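Local coordinates for phosphotriesterase homology protein (PDB 1BF6) that hydrolyses phosphorylated glyceryl acetates and related esters, as well as aromatic acetates and propionates, binding two zinc ions per subunit, at residues H11-I16 and E52-Y57; V25-D30 and I243-H248; M58-Q63 and G111-E116; V76-G81 and T115-G120. One frame throughout, in Å; residues are numbered along the deposited sequence.

In the fold
The four contacts lie in one TIM-barrel domain of the phosphotriesterase family. Strands 7-12, 47-52 and 75-80 run parallel and side by side; interaction 1 joins the ends of the first two and carries two zinc ligands, and interaction 4 is built on the third. Their centres are about 10 Å apart, linked by a probable backbone hydrogen bond from Glu52 N to Val77 O. Interaction 3, about 7 Å from interaction 4 between centres, shares Thr115 and Glu116 with it and packs the start of helix 62-72. Along the chain, interaction 1 closes before these two open, and interaction 2, whose segments lie 213 residues apart, encloses them and touches interaction 1 beside the metal site.

Interaction 1. Residues H11-I16 and E52-Y57; sequences HEHLHI and EMTNRY. With ZN (zinc ion), chain C.
Two histidines hold the zinc: His11 NE2 and His13 NE2 both coordinate it, and Glu124 and Asp242 complete the site. Hydrogen bonds fix how the second ring is turned. His13 ND1 donates in the plane of its ring to Thr54 OG1 at 2.7 Å, almost straight at 174°, and Thr54 OG1 in turn donates a hydrogen bond to Glu52 OE2 at 2.7 Å. Thr54 is thus a second-shell residue that positions His13, Glu52 stands behind it, and the carboxylate probably strengthens the histidine as a metal ligand. Glu52 OE2 also takes Leu14 N on its anti lone pair at 2.8 Å and, from above the carboxylate plane, His15 N at 3.2 Å, so three donors grip one buried oxygen. Glu52 OE1 receives Thr54 N. The backbone joins in where Met53 N meets Glu12 O at 2.8 Å, nearly along the C=O axis. Here the parallel strands 7-12 and 47-52 of the TIM barrel end, and the His-X-His pair lies where the first strand gives way to its loop, as in other phosphotriesterase-family enzymes. Van der Waals and aromatic contacts come mainly from Met53. Its CG sits over one face of the His11 ring in a CH-pi contact, while SD approaches the same ring obliquely, 3.9 Å from the centroid. Met53 CB comes to 3.6 Å from His13 CE1. Ile16 CB packs obliquely against Thr54, 3.6 Å from OG1.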
# COMPACT_ATOMS: atom_id res chain seq x y z
N HIS A 11 -1.14 3.08 -1.68
CA HIS A 11 -1.16 2.46 -0.35
C HIS A 11 -1.92 3.30 0.65
O HIS A 11 -1.37 4.23 1.23
CB HIS A 11 0.27 2.29 0.14
CG HIS A 11 0.38 1.48 1.41
ND1 HIS A 11 1.04 0.27 1.49
CD2 HIS A 11 -0.11 1.73 2.65
CE1 HIS A 11 0.93 -0.18 2.74
NE2 HIS A 11 0.25 0.67 3.47
N GLU A 12 -3.17 2.92 0.88
CA GLU A 12 -4.03 3.65 1.81
C GLU A 12 -4.92 2.72 2.63
O GLU A 12 -5.03 1.52 2.35
CB GLU A 12 -4.96 4.58 1.03
CG GLU A 12 -4.26 5.65 0.20
CD GLU A 12 -3.39 6.56 1.03
OE1 GLU A 12 -3.65 6.73 2.24
OE2 GLU A 12 -2.42 7.11 0.47
N HIS A 13 -5.55 3.30 3.64
CA HIS A 13 -6.50 2.59 4.47
C HIS A 13 -7.73 3.46 4.52
O HIS A 13 -7.61 4.66 4.77
CB HIS A 13 -5.96 2.40 5.89
CG HIS A 13 -4.77 1.51 5.95
ND1 HIS A 13 -4.83 0.14 5.92
CD2 HIS A 13 -3.45 1.82 5.94
CE1 HIS A 13 -3.59 -0.33 5.88
NE2 HIS A 13 -2.72 0.66 5.89
N LEU A 14 -8.88 2.88 4.19
CA LEU A 14 -10.16 3.59 4.25
C LEU A 14 -10.91 3.12 5.49
O LEU A 14 -11.67 3.87 6.11
CB LEU A 14 -10.99 3.32 2.99
CG LEU A 14 -10.29 3.82 1.72
CD1 LEU A 14 -11.22 3.64 0.55
CD2 LEU A 14 -9.90 5.28 1.89
N HIS A 15 -10.72 1.84 5.83
CA HIS A 15 -11.32 1.28 7.02
C HIS A 15 -10.36 0.28 7.62
O HIS A 15 -10.17 -0.82 7.09
CB HIS A 15 -12.67 0.62 6.75
CG HIS A 15 -13.31 0.08 8.00
ND1 HIS A 15 -12.76 -0.95 8.73
CD2 HIS A 15 -14.44 0.45 8.65
CE1 HIS A 15 -13.52 -1.19 9.78
NE2 HIS A 15 -14.54 -0.36 9.76
N ILE A 16 -9.72 0.70 8.70
CA ILE A 16 -8.76 -0.13 9.41
C ILE A 16 -9.05 0.04 10.89
O ILE A 16 -9.50 1.10 11.33
CB ILE A 16 -7.29 0.27 9.09
CG1 ILE A 16 -6.33 -0.62 9.86
CG2 ILE A 16 -7.05 1.76 9.39
CD1 ILE A 16 -4.88 -0.45 9.48
N GLU A 52 -6.46 -0.16 -1.29
CA GLU A 52 -6.67 -0.33 0.14
C GLU A 52 -5.85 -1.51 0.70
O GLU A 52 -6.01 -2.66 0.26
CB GLU A 52 -8.17 -0.46 0.40
CG GLU A 52 -8.66 0.31 1.63
CD GLU A 52 -8.50 -0.48 2.91
OE1 GLU A 52 -8.23 -1.70 2.83
OE2 GLU A 52 -8.66 0.12 4.00
N MET A 53 -5.02 -1.20 1.70
CA MET A 53 -4.09 -2.15 2.31
C MET A 53 -4.49 -2.87 3.60
O MET A 53 -3.64 -3.49 4.25
CB MET A 53 -2.78 -1.41 2.59
CG MET A 53 -2.14 -0.76 1.36
SD MET A 53 -1.29 -1.97 0.30
CE MET A 53 -2.46 -2.13 -0.93
N THR A 54 -5.76 -2.77 3.97
CA THR A 54 -6.25 -3.40 5.20
C THR A 54 -6.68 -4.84 4.94
O THR A 54 -7.71 -5.05 4.32
CB THR A 54 -7.49 -2.63 5.78
OG1 THR A 54 -7.20 -1.23 5.87
CG2 THR A 54 -7.84 -3.15 7.17
N ASN A 55 -5.89 -5.82 5.37
CA ASN A 55 -6.30 -7.21 5.20
C ASN A 55 -7.27 -7.61 6.34
O ASN A 55 -7.52 -6.83 7.27
CB ASN A 55 -5.13 -8.19 4.98
CG ASN A 55 -3.94 -7.94 5.87
OD1 ASN A 55 -4.04 -7.91 7.10
ND2 ASN A 55 -2.76 -7.82 5.25
N ARG A 56 -7.84 -8.81 6.24
CA ARG A 56 -8.84 -9.24 7.22
C ARG A 56 -8.64 -8.91 8.70
O ARG A 56 -9.46 -8.20 9.29
CB ARG A 56 -9.15 -10.74 7.07
CG ARG A 56 -10.28 -11.17 7.97
CD ARG A 56 -10.80 -12.55 7.62
NE ARG A 56 -11.76 -12.99 8.62
CZ ARG A 56 -12.40 -14.16 8.59
NH1 ARG A 56 -12.18 -15.01 7.60
NH2 ARG A 56 -13.23 -14.49 9.58
N TYR A 57 -7.54 -9.39 9.27
CA TYR A 57 -7.26 -9.20 10.68
C TYR A 57 -6.64 -7.87 11.10
O TYR A 57 -6.15 -7.71 12.22
CB TYR A 57 -6.51 -10.41 11.22
CG TYR A 57 -7.32 -11.68 11.02
CD1 TYR A 57 -8.35 -12.03 11.90
CD2 TYR A 57 -7.11 -12.50 9.90
CE1 TYR A 57 -9.16 -13.15 11.66
CE2 TYR A 57 -7.91 -13.63 9.66
CZ TYR A 57 -8.93 -13.94 10.55
OH TYR A 57 -9.72 -15.05 10.31
ZN ZN C . -0.58 0.70 5.60

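Interaction 2. Residues V25-D30 and I243-H248; sequences VDCRLD and ITRRSH. With SO4 (sulfate ion), chain F.
Asp26 takes hold of the loop that follows barrel strand 237-239, joining it to the short 3-10 turn and strand 28-29 beside the mouth of the TIM barrel. Its carboxylate spreads over three donors: OD1 accepts Ser247 N at 2.9 Å on its syn lone pair, and OD2 takes Ser247 OG on the syn side and Arg245 NH1 on the anti side, the latter a salt bridge of 3.1 Å. CG anti to the backbone N (chi1 -164°) brings the group across to the other segment, where its plane stands 72° from the Arg245 guanidinium. The backbone adds Arg246 N to Asp26 O at 3.0 Å. Arg246 then runs extended from CG to NE: NE donates to Arg28 O at 2.8 Å, and NH2 makes a salt bridge to Asp30 OD1 at 3.0 Å with the two planes nearly coplanar. Arg28 NH1 holds the other oxygen, Asp30 OD2, in a second salt bridge, so one carboxylate sits between two arginines and probably offsets the repulsion between Arg28 NH1 and Arg246 NH2. Val25 CG2 lies over a face of the Arg246 guanidinium. Further out, a water donates to both Cys27 O and Thr244 O, and Leu29 CD2 packs on Ile243 CG2. A sulfate, probably from the crystallisation liquor, also binds Lys212 and Tyr215; its O2 accepts the Thr244 OG1 hydroxyl at 2.7 Å.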
# COMPACT_ATOMS: atom_id res chain seq x y z
N VAL A 25 -8.51 4.54 20.24
CA VAL A 25 -9.59 4.74 19.27
C VAL A 25 -9.13 5.52 18.01
O VAL A 25 -9.81 5.49 16.98
CB VAL A 25 -10.82 5.43 19.95
CG1 VAL A 25 -10.46 6.85 20.40
CG2 VAL A 25 -12.02 5.42 19.01
N ASP A 26 -7.98 6.19 18.10
CA ASP A 26 -7.44 6.95 16.97
C ASP A 26 -7.10 5.95 15.84
O ASP A 26 -7.23 6.26 14.65
CB ASP A 26 -6.18 7.72 17.39
CG ASP A 26 -5.79 8.80 16.39
OD1 ASP A 26 -6.69 9.36 15.74
OD2 ASP A 26 -4.58 9.10 16.25
N CYS A 27 -6.68 4.76 16.26
CA CYS A 27 -6.31 3.67 15.36
C CYS A 27 -7.52 2.94 14.74
O CYS A 27 -7.35 1.96 14.00
CB CYS A 27 -5.38 2.69 16.07
SG CYS A 27 -3.85 3.46 16.59
N ARG A 28 -8.72 3.39 15.08
CA ARG A 28 -9.95 2.84 14.52
C ARG A 28 -10.44 3.82 13.45
O ARG A 28 -11.31 4.67 13.70
CB ARG A 28 -11.02 2.64 15.60
CG ARG A 28 -12.34 2.11 15.06
CD ARG A 28 -13.13 1.30 16.11
NE ARG A 28 -13.54 2.07 17.28
CZ ARG A 28 -14.61 2.87 17.34
NH1 ARG A 28 -15.40 3.03 16.28
NH2 ARG A 28 -14.90 3.49 18.48
N LEU A 29 -9.83 3.74 12.26
CA LEU A 29 -10.20 4.62 11.15
C LEU A 29 -11.45 4.05 10.48
O LEU A 29 -11.36 3.20 9.59
CB LEU A 29 -9.04 4.72 10.15
CG LEU A 29 -9.23 5.66 8.96
CD1 LEU A 29 -9.28 7.11 9.44
CD2 LEU A 29 -8.08 5.47 8.00
N ASP A 30 -12.62 4.53 10.92
CA ASP A 30 -13.89 4.05 10.40
C ASP A 30 -14.98 5.14 10.34
O ASP A 30 -16.17 4.82 10.37
CB ASP A 30 -14.40 2.89 11.26
CG ASP A 30 -14.79 3.32 12.69
OD1 ASP A 30 -14.41 4.42 13.14
OD2 ASP A 30 -15.49 2.53 13.37
N ILE A 243 -2.59 6.69 5.08
CA ILE A 243 -3.45 7.22 6.15
C ILE A 243 -3.90 6.02 6.99
O ILE A 243 -4.35 5.00 6.44
CB ILE A 243 -4.68 7.97 5.58
CG1 ILE A 243 -4.25 9.23 4.82
CG2 ILE A 243 -5.66 8.32 6.70
CD1 ILE A 243 -3.43 10.21 5.64
N THR A 244 -3.78 6.14 8.31
CA THR A 244 -4.13 5.06 9.24
C THR A 244 -4.89 5.50 10.49
O THR A 244 -5.45 4.66 11.19
CB THR A 244 -2.85 4.34 9.74
OG1 THR A 244 -2.00 5.28 10.41
CG2 THR A 244 -2.06 3.70 8.59
N ARG A 245 -4.92 6.80 10.77
CA ARG A 245 -5.57 7.32 11.98
C ARG A 245 -6.63 8.38 11.75
O ARG A 245 -6.60 9.10 10.76
CB ARG A 245 -4.52 7.92 12.90
CG ARG A 245 -3.49 6.93 13.39
CD ARG A 245 -2.36 7.66 14.08
NE ARG A 245 -1.47 6.75 14.77
CZ ARG A 245 -1.27 6.77 16.09
NH1 ARG A 245 -1.92 7.65 16.85
NH2 ARG A 245 -0.38 5.94 16.64
N ARG A 246 -7.57 8.48 12.69
CA ARG A 246 -8.63 9.49 12.62
C ARG A 246 -7.99 10.89 12.63
O ARG A 246 -8.44 11.79 11.93
CB ARG A 246 -9.59 9.36 13.81
CG ARG A 246 -10.38 8.06 13.84
CD ARG A 246 -11.21 7.97 15.12
NE ARG A 246 -12.26 6.94 15.04
CZ ARG A 246 -13.33 6.91 15.83
NH1 ARG A 246 -13.51 7.85 16.76
NH2 ARG A 246 -14.23 5.95 15.69
N SER A 247 -6.90 11.03 13.39
CA SER A 247 -6.20 12.31 13.51
C SER A 247 -5.53 12.75 12.21
O SER A 247 -5.05 13.89 12.11
CB SER A 247 -5.21 12.29 14.68
OG SER A 247 -4.18 11.33 14.53
N HIS A 248 -5.47 11.85 11.23
CA HIS A 248 -4.89 12.17 9.92
C HIS A 248 -5.94 12.86 9.02
O HIS A 248 -5.59 13.53 8.05
CB HIS A 248 -4.38 10.90 9.22
CG HIS A 248 -3.21 10.24 9.88
ND1 HIS A 248 -2.92 8.90 9.72
CD2 HIS A 248 -2.23 10.75 10.67
CE1 HIS A 248 -1.81 8.61 10.37
NE2 HIS A 248 -1.37 9.71 10.96
S SO4 F . 1.32 5.45 12.12
O1 SO4 F . 1.60 5.79 13.51
O2 SO4 F . 0.07 4.56 12.07
O3 SO4 F . 1.02 6.69 11.23
O4 SO4 F . 2.53 4.75 11.51
O HOH W 1 -5.13 2.17 12.28

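Interaction 3. Residues M58-Q63 and G111-E116; sequences MGRNAQ and GIDGTE
The N-terminus of helix 62-72, with Asn61 at its N-cap position, meets a type I' beta turn that runs from Ile112 to Thr115. Asp113, in the turn, takes hold of the start of the helix. Arg60 grips its carboxylate in a side-on salt bridge with two nitrogens: NE donates to OD2 of Asp113 at 2.9 Å, nearly straight at 171°, and NH2 of Arg60 reaches Asp113 OD1 at 2.9 Å. Both oxygens lie close to the guanidinium plane, yet the donors come from above the carboxylate plane, because the two flat groups are turned 45° apart. That leaves the anti lone pair of Asp113 OD2 for Ala62 N, at 3.1 Å; a carboxylate docked against the N-terminus of a helix would probably also be favoured by the helix dipole. A bend at chi3 (67°) swings the Arg60 guanidinium so that one face lies on Ile112, with CB 3.4 Å above the plane. A water bridges Arg60 O and Asp113 OD1. Ala62 CB packs against both ends of the turn, 3.7 Å from Ile112 CG1 and 3.4 Å from Thr115 OG1. The turn itself is closed by Ile112 O, which accepts both Thr115 N and Thr115 OG1. Two more waters link the Gln63 amide, which also bonds Asp67, to the Glu116 carboxylate, one of them weakly. Arg60 has further partners in Glu107 of helix 97-109 and Cys79 O on strand 75-80, so it joins that helix and strand to the start of helix 62-72.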
# COMPACT_ATOMS: atom_id res chain seq x y z
N MET A 58 -6.70 -6.91 10.18
CA MET A 58 -6.24 -5.55 10.42
C MET A 58 -7.52 -4.73 10.61
O MET A 58 -7.47 -3.53 10.88
CB MET A 58 -5.44 -5.01 9.23
CG MET A 58 -3.99 -5.48 9.17
SD MET A 58 -3.20 -5.08 7.59
CE MET A 58 -2.74 -3.33 7.88
N GLY A 59 -8.66 -5.38 10.47
CA GLY A 59 -9.93 -4.70 10.63
C GLY A 59 -10.60 -4.27 9.34
O GLY A 59 -11.33 -3.27 9.32
N ARG A 60 -10.37 -5.03 8.27
CA ARG A 60 -10.97 -4.73 6.97
C ARG A 60 -12.49 -4.77 7.06
O ARG A 60 -13.07 -5.50 7.86
CB ARG A 60 -10.48 -5.74 5.91
CG ARG A 60 -10.94 -5.47 4.46
CD ARG A 60 -10.52 -6.61 3.52
NE ARG A 60 -11.23 -7.85 3.84
CZ ARG A 60 -10.74 -9.08 3.68
NH1 ARG A 60 -9.53 -9.27 3.19
NH2 ARG A 60 -11.45 -10.12 4.10
N ASN A 61 -13.14 -3.98 6.21
CA ASN A 61 -14.59 -3.92 6.16
C ASN A 61 -14.99 -3.71 4.71
O ASN A 61 -15.09 -2.57 4.24
CB ASN A 61 -15.10 -2.75 7.01
CG ASN A 61 -16.59 -2.83 7.27
OD1 ASN A 61 -17.03 -2.55 8.38
ND2 ASN A 61 -17.38 -3.17 6.26
N ALA A 62 -15.24 -4.81 4.01
CA ALA A 62 -15.62 -4.78 2.60
C ALA A 62 -16.87 -3.94 2.33
O ALA A 62 -16.90 -3.18 1.36
CB ALA A 62 -15.81 -6.21 2.07
N GLN A 63 -17.88 -4.05 3.19
CA GLN A 63 -19.11 -3.30 2.98
C GLN A 63 -18.87 -1.80 3.02
O GLN A 63 -19.39 -1.05 2.18
CB GLN A 63 -20.17 -3.70 4.01
CG GLN A 63 -21.54 -3.20 3.65
CD GLN A 63 -21.99 -3.70 2.29
OE1 GLN A 63 -22.10 -4.90 2.07
NE2 GLN A 63 -22.24 -2.78 1.37
N GLY A 111 -14.64 -13.76 -2.91
CA GLY A 111 -15.09 -12.54 -2.27
C GLY A 111 -14.55 -12.36 -0.86
O GLY A 111 -13.93 -13.27 -0.28
N ILE A 112 -14.75 -11.17 -0.32
CA ILE A 112 -14.28 -10.87 1.02
C ILE A 112 -15.40 -10.40 1.94
O ILE A 112 -16.38 -9.80 1.50
CB ILE A 112 -13.13 -9.81 1.04
CG1 ILE A 112 -13.57 -8.52 0.34
CG2 ILE A 112 -11.86 -10.40 0.44
CD1 ILE A 112 -12.59 -7.38 0.53
N ASP A 113 -15.27 -10.75 3.21
CA ASP A 113 -16.22 -10.39 4.26
C ASP A 113 -17.70 -10.64 3.95
O ASP A 113 -18.57 -9.88 4.38
CB ASP A 113 -15.99 -8.92 4.68
CG ASP A 113 -14.53 -8.63 5.01
OD1 ASP A 113 -13.87 -9.49 5.64
OD2 ASP A 113 -14.03 -7.54 4.64
N GLY A 114 -17.97 -11.71 3.21
CA GLY A 114 -19.34 -12.06 2.88
C GLY A 114 -20.01 -11.19 1.85
O GLY A 114 -21.22 -11.26 1.68
N THR A 115 -19.24 -10.38 1.13
CA THR A 115 -19.79 -9.50 0.11
C THR A 115 -19.38 -9.95 -1.29
O THR A 115 -18.58 -10.88 -1.46
CB THR A 115 -19.32 -8.02 0.30
OG1 THR A 115 -17.92 -7.91 -0.02
CG2 THR A 115 -19.53 -7.54 1.72
N GLU A 116 -19.87 -9.22 -2.28
CA GLU A 116 -19.58 -9.47 -3.68
C GLU A 116 -18.19 -8.92 -4.06
O GLU A 116 -17.64 -9.28 -5.10
CB GLU A 116 -20.66 -8.82 -4.56
CG GLU A 116 -20.70 -7.27 -4.52
CD GLU A 116 -21.66 -6.67 -3.48
OE1 GLU A 116 -22.00 -7.35 -2.47
OE2 GLU A 116 -22.06 -5.50 -3.67
O HOH W 2 -12.71 -8.16 7.92
O HOH W 3 -23.18 -2.98 -1.68
O HOH W 4 -22.80 -6.41 0.01

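Interaction 4. Residues V76-G81 and T115-G120; sequences VVACTG and TELKAG
Leu117 reaches toward strand 75-80 from the connection that follows helix 97-109. Its CB leaves the backbone on the side facing Ala78, CG stands anti to the backbone N (chi1 -177°), and the turn at chi2 (58°) brings CD2, the branch that does the touching, to 4.1 Å from Ala78 CB. Further along, the chain passes the strand steeply, the end-to-end directions being 84° apart. One direct backbone hydrogen bond joins the two segments: Gly120 N donates to Ala78 O at 2.8 Å, coming from above the carbonyl plane rather than along a lone pair. A water makes a second link, accepting from Ala78 N and donating to Lys118 O at 2.7 Å. Ala119 CB nestles against the strand backbone and Thr80, 3.6 Å from Cys79 C and 3.7 Å from Thr80 CB. Val77 CG1 rests on Gly120 CA at 3.9 Å. Before the crossing, Thr115 OG1 accepts Leu117 N in an ST turn. In the TIM barrel this is where helix 97-109 leads back into the next strand, 122-126, and Thr80, whose hydroxyl bonds Glu107, packs on that helix. The side chains at the crossing are small and both polar atoms of the Ala78 backbone are engaged, by Gly120 N and by the water, without charged groups taking part, which is consistent with the close approach of 4.6 Å between Cys79 CA and Ala119 CA.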
# COMPACT_ATOMS: atom_id res chain seq x y z
N VAL A 76 -12.08 1.50 -5.38
CA VAL A 76 -11.24 0.97 -4.32
C VAL A 76 -10.83 -0.48 -4.59
O VAL A 76 -11.68 -1.34 -4.80
CB VAL A 76 -11.97 1.02 -2.96
CG1 VAL A 76 -11.10 0.41 -1.88
CG2 VAL A 76 -12.32 2.47 -2.60
N VAL A 77 -9.52 -0.73 -4.60
CA VAL A 77 -9.01 -2.07 -4.79
C VAL A 77 -8.70 -2.65 -3.41
O VAL A 77 -7.81 -2.15 -2.72
CB VAL A 77 -7.72 -2.10 -5.65
CG1 VAL A 77 -7.18 -3.53 -5.75
CG2 VAL A 77 -8.01 -1.52 -7.05
N ALA A 78 -9.47 -3.66 -3.01
CA ALA A 78 -9.30 -4.33 -1.72
C ALA A 78 -8.15 -5.35 -1.74
O ALA A 78 -7.69 -5.77 -2.80
CB ALA A 78 -10.61 -5.01 -1.33
N CYS A 79 -7.66 -5.73 -0.56
CA CYS A 79 -6.56 -6.69 -0.47
C CYS A 79 -6.84 -7.94 0.38
O CYS A 79 -7.89 -8.04 1.04
CB CYS A 79 -5.31 -6.01 0.09
SG CYS A 79 -5.39 -5.60 1.87
N THR A 80 -5.91 -8.88 0.32
CA THR A 80 -5.98 -10.12 1.11
C THR A 80 -4.57 -10.44 1.60
O THR A 80 -3.59 -10.20 0.88
CB THR A 80 -6.53 -11.35 0.29
OG1 THR A 80 -6.53 -12.50 1.15
CG2 THR A 80 -5.66 -11.65 -0.93
N GLY A 81 -4.46 -10.93 2.83
CA GLY A 81 -3.15 -11.28 3.36
C GLY A 81 -3.07 -11.24 4.87
O GLY A 81 -4.10 -11.28 5.55
N THR A 115 -19.24 -10.38 1.13
CA THR A 115 -19.79 -9.50 0.11
C THR A 115 -19.38 -9.95 -1.29
O THR A 115 -18.58 -10.88 -1.46
CB THR A 115 -19.32 -8.02 0.30
OG1 THR A 115 -17.92 -7.91 -0.02
CG2 THR A 115 -19.53 -7.54 1.72
N GLU A 116 -19.87 -9.22 -2.28
CA GLU A 116 -19.58 -9.47 -3.68
C GLU A 116 -18.19 -8.92 -4.06
O GLU A 116 -17.64 -9.28 -5.10
CB GLU A 116 -20.66 -8.82 -4.56
CG GLU A 116 -20.70 -7.27 -4.52
CD GLU A 116 -21.66 -6.67 -3.48
OE1 GLU A 116 -22.00 -7.35 -2.47
OE2 GLU A 116 -22.06 -5.50 -3.67
N LEU A 117 -17.62 -8.06 -3.21
CA LEU A 117 -16.30 -7.48 -3.47
C LEU A 117 -15.21 -8.56 -3.33
O LEU A 117 -15.28 -9.41 -2.45
CB LEU A 117 -16.02 -6.32 -2.49
CG LEU A 117 -14.71 -5.52 -2.63
CD1 LEU A 117 -14.62 -4.92 -4.05
CD2 LEU A 117 -14.62 -4.41 -1.59
N LYS A 118 -14.21 -8.51 -4.22
CA LYS A 118 -13.10 -9.47 -4.20
C LYS A 118 -11.79 -8.75 -3.99
O LYS A 118 -11.65 -7.59 -4.39
CB LYS A 118 -13.02 -10.24 -5.53
CG LYS A 118 -14.23 -11.12 -5.83
CD LYS A 118 -14.17 -11.65 -7.25
CE LYS A 118 -15.42 -12.46 -7.58
NZ LYS A 118 -16.64 -11.63 -7.46
N ALA A 119 -10.82 -9.43 -3.39
CA ALA A 119 -9.50 -8.84 -3.20
C ALA A 119 -8.80 -8.77 -4.57
O ALA A 119 -8.83 -9.74 -5.35
CB ALA A 119 -8.67 -9.68 -2.23
N GLY A 120 -8.22 -7.62 -4.87
CA GLY A 120 -7.52 -7.44 -6.13
C GLY A 120 -6.01 -7.47 -6.01
O GLY A 120 -5.31 -7.40 -7.02
O HOH W 5 -10.64 -5.20 -5.06